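Local atomic coordinates of De novo designed protein CA01 (Synthetic construct, PDB entry 5E6G), a protein that was designed computationally as a compact, single-chain, all-helical protein and has no known natural function. Residues 26-29 with 30-34; 99-102 with 103-106. One frame throughout, in Å; residues are numbered along the deposited sequence.

Contact 1: residues 26-29 with 30-34; sequences MAEE and IRQAL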
loop_
_atom_site.group_PDB
_atom_site.type_symbol
_atom_site.label_atom_id
_atom_site.label_comp_id
_atom_site.label_asym_id
_atom_site.label_seq_id
_atom_site.Cartn_x
_atom_site.Cartn_y
_atom_site.Cartn_z
ATOM N N MET A 26 13.396 9.001 3.681
ATOM C CA MET A 26 12.451 8.472 2.709
ATOM C C MET A 26 11.393 7.617 3.388
ATOM O O MET A 26 10.206 7.735 3.087
ATOM C CB MET A 26 13.170 7.647 1.642
ATOM C CG MET A 26 13.887 8.463 0.576
ATOM S SD MET A 26 12.924 9.843 -0.083
ATOM C CE MET A 26 11.323 9.061 -0.345
ATOM N N ALA A 27 11.829 6.757 4.302
ATOM C CA ALA A 27 10.915 5.898 5.040
ATOM C C ALA A 27 9.914 6.729 5.834
ATOM O O ALA A 27 8.744 6.367 5.944
ATOM C CB ALA A 27 11.688 4.975 5.964
ATOM N N GLU A 28 10.377 7.848 6.381
ATOM C CA GLU A 28 9.523 8.732 7.169
ATOM C C GLU A 28 8.449 9.378 6.297
ATOM O O GLU A 28 7.291 9.480 6.700
ATOM C CB GLU A 28 10.365 9.808 7.863
ATOM C CG GLU A 28 9.559 10.847 8.639
ATOM C CD GLU A 28 8.688 10.233 9.720
ATOM O OE1 GLU A 28 8.996 9.111 10.174
ATOM O OE2 GLU A 28 7.693 10.875 10.118
ATOM N N GLU A 29 8.841 9.815 5.103
ATOM C CA GLU A 29 7.899 10.406 4.156
ATOM C C GLU A 29 6.815 9.409 3.757
ATOM O O GLU A 29 5.635 9.755 3.691
ATOM C CB GLU A 29 8.630 10.898 2.905
ATOM C CG GLU A 29 9.462 12.154 3.114
ATOM C CD GLU A 29 10.203 12.578 1.858
ATOM O OE1 GLU A 29 9.817 12.133 0.755
ATOM O OE2 GLU A 29 11.175 13.354 1.973
ATOM N N ILE A 30 7.225 8.173 3.493
ATOM C CA ILE A 30 6.299 7.130 3.066
ATOM C C ILE A 30 5.326 6.772 4.189
ATOM O O ILE A 30 4.140 6.564 3.940
ATOM C CB ILE A 30 7.059 5.864 2.600
ATOM C CG1 ILE A 30 7.866 6.181 1.339
ATOM C CG2 ILE A 30 6.091 4.710 2.325
ATOM C CD1 ILE A 30 8.821 5.086 0.911
ATOM N N ARG A 31 5.826 6.704 5.421
ATOM C CA ARG A 31 4.973 6.401 6.567
ATOM C C ARG A 31 3.931 7.496 6.772
ATOM O O ARG A 31 2.784 7.220 7.127
ATOM C CB ARG A 31 5.805 6.233 7.841
ATOM C CG ARG A 31 6.566 4.916 7.927
ATOM C CD ARG A 31 7.046 4.644 9.344
ATOM N NE ARG A 31 7.933 5.692 9.849
ATOM C CZ ARG A 31 9.259 5.682 9.738
ATOM N NH1 ARG A 31 9.881 4.676 9.134
ATOM N NH2 ARG A 31 9.970 6.685 10.235
ATOM N N GLN A 32 4.341 8.741 6.551
ATOM C CA GLN A 32 3.438 9.878 6.674
ATOM C C GLN A 32 2.401 9.870 5.556
ATOM O O GLN A 32 1.226 10.152 5.785
ATOM C CB GLN A 32 4.226 11.187 6.657
ATOM C CG GLN A 32 4.994 11.451 7.940
ATOM C CD GLN A 32 6.007 12.570 7.798
ATOM O OE1 GLN A 32 6.205 13.109 6.709
ATOM N NE2 GLN A 32 6.657 12.922 8.901
ATOM N N ALA A 33 2.845 9.544 4.346
ATOM C CA ALA A 33 1.941 9.425 3.209
ATOM C C ALA A 33 0.932 8.308 3.450
ATOM O O ALA A 33 -0.239 8.438 3.112
ATOM C CB ALA A 33 2.722 9.168 1.933
ATOM N N LEU A 34 1.392 7.213 4.043
ATOM C CA LEU A 34 0.521 6.076 4.320
ATOM C C LEU A 34 -0.521 6.409 5.386
ATOM O O LEU A 34 -1.619 5.852 5.380
ATOM C CB LEU A 34 1.350 4.867 4.755
ATOM C CG LEU A 34 2.130 4.171 3.636
ATOM C CD1 LEU A 34 3.232 3.302 4.218
ATOM C CD2 LEU A 34 1.197 3.344 2.758
#
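E28 OE1 takes a charged hydrogen bond from R31 NH2 at 2.6 Å, a salt bridge between residues three apart along one turn of helix 24-50. The bond is short but bent, with an N-H...O angle of 134°: the donor arrives nearly along the C-O axis, while the oxygen sits tilted from the guanidinium plane. The two side chains cross at about a right angle, and their flat ends are turned 64° apart. E28 reaches both of its neighbours on the next turn because CG stands anti to the backbone N (chi1 176°) and the chain then bends at chi2. That brings its second oxygen, OE2, 2.6 Å from Q32 NE2, with the carboxylate nearly perpendicular to the Q32 amide. The R31 chain runs back toward the N terminus, passing CG 3.3 Å from A27 O, and bends at chi3. A27 O and E28 CA lie on one face of its guanidinium, offset toward the rim, and NH1 comes 3.7 Å from A27 CB. Beneath these groups the ordinary i to i+4 backbone ladder runs from I30 N to M26 O, 3.0 Å, through A33 N to E29 O, 2.9 Å. On the inner side I30 packs against L74, F124 and L114; R31 lies at the border with helix 54-75, touching Y71 and L74. The positive charge of R31 is probably partly balanced by E28 within a single helical turn, and the bond to OE1 and the packing along A27 limit how the guanidinium can turn.

Contact 2: residues 99-102 with 103-106; sequences YAEL and FRAK
Helix 97-115 is amphipathic here, an aromatic pair on its inner side and an ion pair on its outer side, each spanning one turn. Y99 and F103 form the inner pair: CE1 of Y99 meets CD1 of F103 at 3.8 Å, the two side chains crossing at a slant. Four residues apart, they share one side of the helix, and CG anti to N in both (chi1 -179° and -178°) sets the two rings off in a similar direction from the backbone. Backbone F103 N bonds Y99 O at 2.7 Å, and K106 N bonds L102 O at 3.0 Å. Within the helical bundle the pair is buried: Y99 packs on I62, A63 and A66 of helix 54-75, F103 on A87 and L91 of helix 80-93 and on L128, while Y99 OH is hydrogen-bonded to V129 O. On the outer side E101 and R104 lie alongside each other, pointing the same way. R104 NE gives E101 OE1 a weak bond of 3.5 Å, and E101 CD lies at the edge of the R104 guanidinium, in its plane, the two flat groups only 25° apart. The stronger polar partner of R104 is Q85, whose OE1 accepts a hydrogen bond from NH1. An alanine at R104 would remove the whole guanidinium and is likely to leave E101 without this counter-charge and Q85 OE1 without its donor. K106, at the next turn, makes a cation-pi contact with Y131.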
loop_
_atom_site.group_PDB
_atom_site.type_symbol
_atom_site.label_atom_id
_atom_site.label_comp_id
_atom_site.label_asym_id
_atom_site.label_seq_id
_atom_site.Cartn_x
_atom_site.Cartn_y
_atom_site.Cartn_z
ATOM N N TYR A 99 -4.150 -9.542 -5.447
ATOM C CA TYR A 99 -3.719 -8.213 -5.034
ATOM C C TYR A 99 -2.253 -8.262 -4.602
ATOM O O TYR A 99 -1.474 -7.361 -4.914
ATOM C CB TYR A 99 -4.591 -7.681 -3.892
ATOM C CG TYR A 99 -4.205 -6.293 -3.421
ATOM C CD1 TYR A 99 -3.142 -6.105 -2.547
ATOM C CD2 TYR A 99 -4.904 -5.171 -3.849
ATOM C CE1 TYR A 99 -2.780 -4.844 -2.119
ATOM C CE2 TYR A 99 -4.553 -3.904 -3.420
ATOM C CZ TYR A 99 -3.489 -3.747 -2.556
ATOM O OH TYR A 99 -3.127 -2.491 -2.127
ATOM N N ALA A 100 -1.891 -9.330 -3.896
ATOM C CA ALA A 100 -0.547 -9.491 -3.349
ATOM C C ALA A 100 0.533 -9.504 -4.430
ATOM O O ALA A 100 1.584 -8.881 -4.270
ATOM C CB ALA A 100 -0.473 -10.770 -2.524
ATOM N N GLU A 101 0.283 -10.211 -5.527
ATOM C CA GLU A 101 1.268 -10.302 -6.600
ATOM C C GLU A 101 1.368 -8.996 -7.382
ATOM O O GLU A 101 2.460 -8.597 -7.791
ATOM C CB GLU A 101 0.935 -11.456 -7.548
ATOM C CG GLU A 101 1.192 -12.842 -6.961
ATOM C CD GLU A 101 2.570 -12.975 -6.334
ATOM O OE1 GLU A 101 3.567 -12.617 -6.997
ATOM O OE2 GLU A 101 2.653 -13.426 -5.170
ATOM N N LEU A 102 0.235 -8.333 -7.592
ATOM C CA LEU A 102 0.232 -7.019 -8.224
ATOM C C LEU A 102 0.968 -6.026 -7.336
ATOM O O LEU A 102 1.753 -5.203 -7.812
ATOM C CB LEU A 102 -1.196 -6.536 -8.481
ATOM C CG LEU A 102 -1.971 -7.216 -9.610
ATOM C CD1 LEU A 102 -3.407 -6.714 -9.630
ATOM C CD2 LEU A 102 -1.303 -6.975 -10.954
ATOM N N PHE A 103 0.696 -6.116 -6.039
ATOM C CA PHE A 103 1.365 -5.298 -5.039
ATOM C C PHE A 103 2.875 -5.536 -5.089
ATOM O O PHE A 103 3.662 -4.591 -5.069
ATOM C CB PHE A 103 0.803 -5.620 -3.648
ATOM C CG PHE A 103 1.397 -4.801 -2.536
ATOM C CD1 PHE A 103 0.818 -3.601 -2.154
ATOM C CD2 PHE A 103 2.520 -5.246 -1.854
ATOM C CE1 PHE A 103 1.356 -2.853 -1.122
ATOM C CE2 PHE A 103 3.060 -4.501 -0.822
ATOM C CZ PHE A 103 2.479 -3.303 -0.457
ATOM N N ARG A 104 3.270 -6.802 -5.178
ATOM C CA ARG A 104 4.684 -7.169 -5.180
ATOM C C ARG A 104 5.402 -6.670 -6.431
ATOM O O ARG A 104 6.460 -6.045 -6.342
ATOM C CB ARG A 104 4.844 -8.687 -5.077
ATOM C CG ARG A 104 6.274 -9.137 -4.808
ATOM C CD ARG A 104 6.485 -10.597 -5.176
ATOM N NE ARG A 104 5.614 -11.493 -4.420
ATOM C CZ ARG A 104 5.871 -11.931 -3.191
ATOM N NH1 ARG A 104 6.973 -11.551 -2.557
ATOM N NH2 ARG A 104 5.017 -12.747 -2.588
ATOM N N ALA A 105 4.826 -6.958 -7.594
ATOM C CA ALA A 105 5.440 -6.596 -8.867
ATOM C C ALA A 105 5.554 -5.081 -9.010
ATOM O O ALA A 105 6.587 -4.567 -9.437
ATOM C CB ALA A 105 4.642 -7.180 -10.023
ATOM N N LYS A 106 4.490 -4.372 -8.649
ATOM C CA LYS A 106 4.492 -2.915 -8.706
ATOM C C LYS A 106 5.465 -2.334 -7.686
ATOM O O LYS A 106 6.175 -1.367 -7.970
ATOM C CB LYS A 106 3.086 -2.366 -8.462
ATOM C CG LYS A 106 2.983 -0.847 -8.550
ATOM C CD LYS A 106 3.390 -0.334 -9.924
ATOM C CE LYS A 106 3.144 1.160 -10.054
ATOM N NZ LYS A 106 3.372 1.647 -11.443
#

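From the N terminus, contact 1 comes first, on the opening turns of helix 24-50; contact 2 follows much later, near the start of helix 97-115. Each joins successive turns of one helix, so neither closes a loop, and the two lie in series without nesting or crossing. Their centres are 19 Å apart on opposite sides of the chain's centre, with nearest atoms about 7 Å apart and no touch. Helices 54-75 and 121-130 come between in the packing: both contacts send side chains onto each of them. I30 also touches L114 on helix 97-115, linking residues 26-34 directly to the far end of the helix that carries contact 2.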